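Local coordinates for protein myosin-I heavy chain (Dictyostelium discoideum, PDB 5EJR) that is an actin-based class VII motor with ATPase activity, involved in the early steps of phagocytosis and adhesion, seen here as its C-terminal MyTH4-FERM tail domain, at residues Glu341-Ile352 / Trp386-Leu397. Numbering follows the deposited sequence.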
ATOM      1  N   GLU A 341      34.873  18.096  -8.308  1.00 28.32           N
ATOM      2  CA  GLU A 341      35.645  17.882  -7.072  1.00 28.13           C
ATOM      3  C   GLU A 341      35.711  19.119  -6.156  1.00 29.42           C
ATOM      4  O   GLU A 341      35.630  18.968  -4.938  1.00 29.31           O
ATOM      5  CB  GLU A 341      37.037  17.339  -7.385  1.00 30.00           C
ATOM      6  CG  GLU A 341      36.961  15.917  -7.939  1.00 45.70           C
ATOM      7  CD  GLU A 341      38.174  15.381  -8.681  1.00 63.64           C
ATOM      8  OE1 GLU A 341      39.140  16.151  -8.892  1.00 70.35           O
ATOM      9  OE2 GLU A 341      38.167  14.179  -9.036  1.00 40.47           O
ATOM     10  N   LYS A 342      35.841  20.321  -6.729  1.00 25.80           N
ATOM     11  CA  LYS A 342      35.840  21.580  -5.958  1.00 24.31           C
ATOM     12  C   LYS A 342      34.475  21.768  -5.264  1.00 24.28           C
ATOM     13  O   LYS A 342      34.447  21.990  -4.065  1.00 24.38           O
ATOM     14  CB  LYS A 342      36.182  22.795  -6.837  1.00 28.06           C
ATOM     15  CG  LYS A 342      36.414  24.057  -5.994  1.00 44.62           C
ATOM     16  CD  LYS A 342      36.680  25.299  -6.822  1.00 56.30           C
ATOM     17  CE  LYS A 342      36.958  26.506  -5.949  1.00 68.30           C
ATOM     18  NZ  LYS A 342      35.711  27.132  -5.432  1.00 78.39           N
ATOM     19  N   ASP A 343      33.358  21.603  -5.994  1.00 22.56           N
ATOM     20  CA  ASP A 343      32.008  21.699  -5.431  1.00 22.37           C
ATOM     21  C   ASP A 343      31.799  20.670  -4.337  1.00 19.91           C
ATOM     22  O   ASP A 343      31.169  20.985  -3.319  1.00 18.03           O
ATOM     23  CB  ASP A 343      30.936  21.497  -6.522  1.00 26.32           C
ATOM     24  CG  ASP A 343      30.924  22.555  -7.619  1.00 42.17           C
ATOM     25  OD1 ASP A 343      31.437  23.675  -7.374  1.00 38.85           O
ATOM     26  OD2 ASP A 343      30.397  22.262  -8.725  1.00 54.18           O
ATOM     27  N   SER A 344      32.327  19.431  -4.532  1.00 15.53           N
ATOM     28  CA  SER A 344      32.146  18.378  -3.523  1.00 14.78           C
ATOM     29  C   SER A 344      32.915  18.695  -2.260  1.00 15.19           C
ATOM     30  O   SER A 344      32.454  18.369  -1.167  1.00 15.37           O
ATOM     31  CB  SER A 344      32.586  17.016  -4.062  1.00 15.77           C
ATOM     32  OG  SER A 344      31.726  16.566  -5.097  1.00 20.28           O
ATOM     33  N   SER A 345      34.116  19.256  -2.415  1.00 13.23           N
ATOM     34  CA  SER A 345      35.004  19.671  -1.314  1.00 14.74           C
ATOM     35  C   SER A 345      34.343  20.807  -0.530  1.00 17.25           C
ATOM     36  O   SER A 345      34.479  20.869   0.681  1.00 16.75           O
ATOM     37  CB  SER A 345      36.337  20.153  -1.883  1.00 18.01           C
ATOM     38  OG  SER A 345      37.089  19.019  -2.282  1.00 27.70           O
ATOM     39  N   ILE A 346      33.621  21.705  -1.219  1.00 15.22           N
ATOM     40  CA  ILE A 346      32.891  22.804  -0.530  1.00 14.95           C
ATOM     41  C   ILE A 346      31.759  22.178   0.294  1.00 17.74           C
ATOM     42  O   ILE A 346      31.551  22.562   1.444  1.00 15.65           O
ATOM     43  CB  ILE A 346      32.373  23.875  -1.559  1.00 17.69           C
ATOM     44  CG1 ILE A 346      33.561  24.657  -2.158  1.00 19.31           C
ATOM     45  CG2 ILE A 346      31.368  24.868  -0.897  1.00 18.75           C
ATOM     46  CD1 ILE A 346      33.296  25.373  -3.554  1.00 24.77           C
ATOM     47  N   ILE A 347      31.054  21.175  -0.291  1.00 15.05           N
ATOM     48  CA  ILE A 347      29.957  20.478   0.386  1.00 15.18           C
ATOM     49  C   ILE A 347      30.491  19.769   1.609  1.00 18.48           C
ATOM     50  O   ILE A 347      29.950  19.921   2.695  1.00 15.58           O
ATOM     51  CB  ILE A 347      29.161  19.542  -0.572  1.00 17.86           C
ATOM     52  CG1 ILE A 347      28.350  20.403  -1.597  1.00 19.57           C
ATOM     53  CG2 ILE A 347      28.208  18.614   0.224  1.00 16.72           C
ATOM     54  CD1 ILE A 347      27.995  19.637  -2.970  1.00 26.85           C
ATOM     55  N   ALA A 348      31.592  19.019   1.429  1.00 14.80           N
ATOM     56  CA  ALA A 348      32.241  18.303   2.520  1.00 13.90           C
ATOM     57  C   ALA A 348      32.637  19.294   3.617  1.00 17.32           C
ATOM     58  O   ALA A 348      32.287  19.053   4.761  1.00 16.01           O
ATOM     59  CB  ALA A 348      33.448  17.546   1.979  1.00 14.01           C
ATOM     60  N   ALA A 349      33.200  20.491   3.257  1.00 14.87           N
ATOM     61  CA  ALA A 349      33.574  21.517   4.258  1.00 13.78           C
ATOM     62  C   ALA A 349      32.404  21.994   5.105  1.00 17.01           C
ATOM     63  O   ALA A 349      32.547  22.082   6.325  1.00 15.04           O
ATOM     64  CB  ALA A 349      34.297  22.696   3.615  1.00 13.04           C
ATOM     65  N   ILE A 350      31.234  22.261   4.467  1.00 13.37           N
ATOM     66  CA  ILE A 350      30.033  22.708   5.179  1.00 13.21           C
ATOM     67  C   ILE A 350      29.553  21.632   6.108  1.00 15.69           C
ATOM     68  O   ILE A 350      29.238  21.915   7.248  1.00 14.33           O
ATOM     69  CB  ILE A 350      28.898  23.131   4.187  1.00 15.26           C
ATOM     70  CG1 ILE A 350      29.302  24.361   3.394  1.00 15.90           C
ATOM     71  CG2 ILE A 350      27.580  23.374   4.945  1.00 16.01           C
ATOM     72  CD1 ILE A 350      28.459  24.554   2.163  1.00 28.91           C
ATOM     73  N   LEU A 351      29.422  20.400   5.600  1.00 12.56           N
ATOM     74  CA  LEU A 351      28.944  19.275   6.394  1.00 12.74           C
ATOM     75  C   LEU A 351      29.847  18.958   7.571  1.00 16.73           C
ATOM     76  O   LEU A 351      29.351  18.530   8.613  1.00 16.32           O
ATOM     77  CB  LEU A 351      28.694  18.030   5.511  1.00 11.86           C
ATOM     78  CG  LEU A 351      27.567  18.157   4.440  1.00 13.96           C
ATOM     79  CD1 LEU A 351      27.354  16.848   3.744  1.00 13.68           C
ATOM     80  CD2 LEU A 351      26.250  18.578   5.063  1.00 11.03           C
ATOM     81  N   ILE A 352      31.158  19.193   7.424  1.00 12.86           N
ATOM     82  CA  ILE A 352      32.120  19.009   8.542  1.00 11.96           C
ATOM     83  C   ILE A 352      31.844  20.095   9.611  1.00 18.17           C
ATOM     84  O   ILE A 352      31.737  19.768  10.789  1.00 18.90           O
ATOM     85  CB  ILE A 352      33.597  19.019   8.020  1.00 13.99           C
ATOM     86  CG1 ILE A 352      33.906  17.685   7.292  1.00 15.21           C
ATOM     87  CG2 ILE A 352      34.621  19.268   9.184  1.00 13.07           C
ATOM     88  CD1 ILE A 352      35.178  17.715   6.404  1.00 11.50           C
ATOM     89  N   TRP A 386      41.530  14.250  -1.209  1.00 17.60           N
ATOM     90  CA  TRP A 386      40.282  14.826  -0.706  1.00 15.68           C
ATOM     91  C   TRP A 386      40.520  15.594   0.595  1.00 19.59           C
ATOM     92  O   TRP A 386      40.046  16.709   0.730  1.00 17.12           O
ATOM     93  CB  TRP A 386      39.237  13.738  -0.495  1.00 14.41           C
ATOM     94  CG  TRP A 386      38.585  13.327  -1.766  1.00 15.29           C
ATOM     95  CD1 TRP A 386      38.697  12.118  -2.395  1.00 18.07           C
ATOM     96  CD2 TRP A 386      37.659  14.101  -2.537  1.00 14.83           C
ATOM     97  NE1 TRP A 386      37.863  12.076  -3.477  1.00 16.97           N
ATOM     98  CE2 TRP A 386      37.234  13.289  -3.610  1.00 18.26           C
ATOM     99  CE3 TRP A 386      37.109  15.389  -2.395  1.00 16.37           C
ATOM    100  CZ2 TRP A 386      36.330  13.740  -4.579  1.00 17.59           C
ATOM    101  CZ3 TRP A 386      36.183  15.830  -3.343  1.00 17.71           C
ATOM    102  CH2 TRP A 386      35.798  15.009  -4.412  1.00 17.57           C
ATOM    103  N   ILE A 387      41.316  15.025   1.527  1.00 17.55           N
ATOM    104  CA  ILE A 387      41.657  15.698   2.783  1.00 17.57           C
ATOM    105  C   ILE A 387      42.263  17.083   2.487  1.00 20.96           C
ATOM    106  O   ILE A 387      41.803  18.083   3.029  1.00 20.87           O
ATOM    107  CB  ILE A 387      42.621  14.813   3.626  1.00 19.85           C
ATOM    108  CG1 ILE A 387      41.836  13.635   4.243  1.00 20.49           C
ATOM    109  CG2 ILE A 387      43.314  15.669   4.707  1.00 20.21           C
ATOM    110  CD1 ILE A 387      42.775  12.447   4.917  1.00 21.11           C
ATOM    111  N   SER A 388      43.260  17.123   1.593  1.00 18.39           N
ATOM    112  CA  SER A 388      43.932  18.342   1.167  1.00 19.37           C
ATOM    113  C   SER A 388      42.947  19.358   0.517  1.00 22.00           C
ATOM    114  O   SER A 388      43.008  20.543   0.838  1.00 21.23           O
ATOM    115  CB  SER A 388      45.047  17.997   0.187  1.00 20.33           C
ATOM    116  OG  SER A 388      45.809  19.162  -0.069  1.00 27.49           O
ATOM    117  N   MET A 389      42.057  18.898  -0.384  1.00 17.58           N
ATOM    118  CA  MET A 389      41.089  19.779  -1.062  1.00 17.52           C
ATOM    119  C   MET A 389      40.044  20.328  -0.065  1.00 20.57           C
ATOM    120  O   MET A 389      39.671  21.488  -0.137  1.00 17.58           O
ATOM    121  CB  MET A 389      40.407  19.054  -2.230  1.00 20.87           C
ATOM    122  CG  MET A 389      41.309  18.872  -3.421  1.00 26.24           C
ATOM    123  SD  MET A 389      40.459  18.053  -4.781  1.00 31.56           S
ATOM    124  CE  MET A 389      39.572  19.477  -5.485  1.00 28.76           C
ATOM    125  N   ILE A 390      39.586  19.484   0.856  1.00 16.01           N
ATOM    126  CA  ILE A 390      38.622  19.848   1.886  1.00 14.35           C
ATOM    127  C   ILE A 390      39.282  20.839   2.875  1.00 20.07           C
ATOM    128  O   ILE A 390      38.690  21.875   3.203  1.00 18.58           O
ATOM    129  CB  ILE A 390      38.016  18.589   2.531  1.00 16.42           C
ATOM    130  CG1 ILE A 390      37.122  17.864   1.508  1.00 16.14           C
ATOM    131  CG2 ILE A 390      37.232  18.913   3.784  1.00 17.36           C
ATOM    132  CD1 ILE A 390      36.850  16.410   1.813  1.00 18.61           C
ATOM    133  N   GLU A 391      40.552  20.556   3.281  1.00 17.67           N
ATOM    134  CA  GLU A 391      41.295  21.464   4.149  1.00 17.75           C
ATOM    135  C   GLU A 391      41.359  22.884   3.519  1.00 22.87           C
ATOM    136  O   GLU A 391      41.112  23.878   4.210  1.00 23.71           O
ATOM    137  CB  GLU A 391      42.693  20.869   4.424  1.00 18.90           C
ATOM    138  CG  GLU A 391      43.632  21.754   5.200  1.00 22.96           C
ATOM    139  CD  GLU A 391      44.944  21.020   5.387  1.00 39.40           C
ATOM    140  OE1 GLU A 391      45.702  20.950   4.400  1.00 24.74           O
ATOM    141  OE2 GLU A 391      45.131  20.369   6.439  1.00 27.77           O
ATOM    142  N   SER A 392      41.590  22.968   2.216  1.00 20.56           N
ATOM    143  CA  SER A 392      41.619  24.253   1.508  1.00 21.43           C
ATOM    144  C   SER A 392      40.259  25.018   1.553  1.00 24.93           C
ATOM    145  O   SER A 392      40.248  26.229   1.756  1.00 24.07           O
ATOM    146  CB  SER A 392      42.114  24.076   0.077  1.00 23.26           C
ATOM    147  OG  SER A 392      43.497  23.764   0.069  1.00 26.28           O
ATOM    148  N   GLN A 393      39.138  24.310   1.394  1.00 20.50           N
ATOM    149  CA  GLN A 393      37.807  24.937   1.432  1.00 18.94           C
ATOM    150  C   GLN A 393      37.414  25.397   2.827  1.00 23.82           C
ATOM    151  O   GLN A 393      36.737  26.430   2.971  1.00 22.44           O
ATOM    152  CB  GLN A 393      36.733  24.036   0.805  1.00 19.18           C
ATOM    153  CG  GLN A 393      37.022  23.757  -0.680  1.00 24.21           C
ATOM    154  CD  GLN A 393      37.138  25.025  -1.500  1.00 31.71           C
ATOM    155  OE1 GLN A 393      36.432  26.022  -1.277  1.00 25.70           O
ATOM    156  NE2 GLN A 393      38.095  25.046  -2.416  1.00 25.42           N
ATOM    157  N   ILE A 394      37.862  24.637   3.858  1.00 21.38           N
ATOM    158  CA  ILE A 394      37.630  24.964   5.265  1.00 21.20           C
ATOM    159  C   ILE A 394      38.257  26.349   5.599  1.00 26.75           C
ATOM    160  O   ILE A 394      37.632  27.129   6.326  1.00 25.60           O
ATOM    161  CB  ILE A 394      38.056  23.805   6.211  1.00 23.71           C
ATOM    162  CG1 ILE A 394      37.051  22.623   6.070  1.00 22.32           C
ATOM    163  CG2 ILE A 394      38.163  24.276   7.680  1.00 24.35           C
ATOM    164  CD1 ILE A 394      37.405  21.334   6.787  1.00 24.01           C
ATOM    165  N   PHE A 395      39.443  26.677   4.996  1.00 26.46           N
ATOM    166  CA  PHE A 395      40.098  27.994   5.127  1.00 27.06           C
ATOM    167  C   PHE A 395      39.196  29.144   4.617  1.00 33.07           C
ATOM    168  O   PHE A 395      39.337  30.276   5.077  1.00 32.88           O
ATOM    169  CB  PHE A 395      41.392  28.052   4.300  1.00 28.61           C
ATOM    170  CG  PHE A 395      42.537  27.184   4.771  1.00 30.81           C
ATOM    171  CD1 PHE A 395      42.847  27.082   6.122  1.00 33.88           C
ATOM    172  CD2 PHE A 395      43.344  26.521   3.859  1.00 32.14           C
ATOM    173  CE1 PHE A 395      43.912  26.283   6.550  1.00 34.70           C
ATOM    174  CE2 PHE A 395      44.398  25.711   4.291  1.00 34.87           C
ATOM    175  CZ  PHE A 395      44.671  25.597   5.629  1.00 33.13           C
ATOM    176  N   GLU A 396      38.319  28.860   3.633  1.00 30.51           N
ATOM    177  CA  GLU A 396      37.437  29.868   3.038  1.00 31.10           C
ATOM    178  C   GLU A 396      36.080  29.957   3.734  1.00 38.12           C
ATOM    179  O   GLU A 396      35.255  30.791   3.368  1.00 38.42           O
ATOM    180  CB  GLU A 396      37.299  29.647   1.527  1.00 32.49           C
ATOM    181  CG  GLU A 396      38.586  29.944   0.775  1.00 47.06           C
ATOM    182  CD  GLU A 396      38.539  29.730  -0.723  1.00 82.83           C
ATOM    183  OE1 GLU A 396      37.719  30.397  -1.396  1.00 86.92           O
ATOM    184  OE2 GLU A 396      39.363  28.934  -1.232  1.00 81.82           O
ATOM    185  N   LEU A 397      35.875  29.130   4.771  1.00 37.04           N
ATOM    186  CA  LEU A 397      34.634  29.059   5.526  1.00 38.30           C
ATOM    187  C   LEU A 397      34.685  29.891   6.789  1.00 44.77           C
ATOM    188  O   LEU A 397      35.524  29.661   7.661  1.00 45.99           O
ATOM    189  CB  LEU A 397      34.273  27.587   5.835  1.00 38.85           C
ATOM    190  CG  LEU A 397      32.889  27.104   5.395  1.00 43.16           C
ATOM    191  CD1 LEU A 397      32.769  27.081   3.890  1.00 44.02           C
ATOM    192  CD2 LEU A 397      32.617  25.719   5.908  1.00 43.63           C
TER
HETATM  193  O   HOH W   1      36.286  28.382  -2.609  1.00 46.45           O
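Ser345 fits as a knob among Trp386, Met389, Ile390 and Gln393 of helix 386-394, whose axis crosses that of helix 341-352 at -67° with a closest approach of 8.3 Å. Ser345 OG lies 3.5 Å from Trp386 CZ3, at the ring edge near the ring plane. With OG anti to its own carbonyl carbon (chi1 -76°), the hydroxyl donates a hydrogen bond back to Glu341 O, which accepts a second from Ser345 N on the opposite face of its plane. The extended Glu341 chain crosses the indole at about a right angle, CG 3.8 Å from Trp386 CH2, and its OE2 is held by Ser380 and Gln381. Ile390 is a reciprocal knob, CD1 against Ala348 CB (3.6 Å) and CG2 against Ile352 CD1 (3.5 Å); Ala349 CB lies against Ile394 CG1 and Leu397 CD2. Bent at chi2 (-57°), Gln393 brings OE1 obliquely against Ile346 CG1; this OE1 accepts a hydrogen bond from a water 2.7 Å away, which accepts from Lys342 NZ and donates to Glu396 OE1. With an alanine replacing Gln393, that water would probably lose one acceptor and a gap open beside Ile346. Within this helical part of the FERM domain, helix 402-416 packs on Ile346 and Ile350, helix 317-332 touches Ser344, and helix 366-370 meets Ile352 and Ile390.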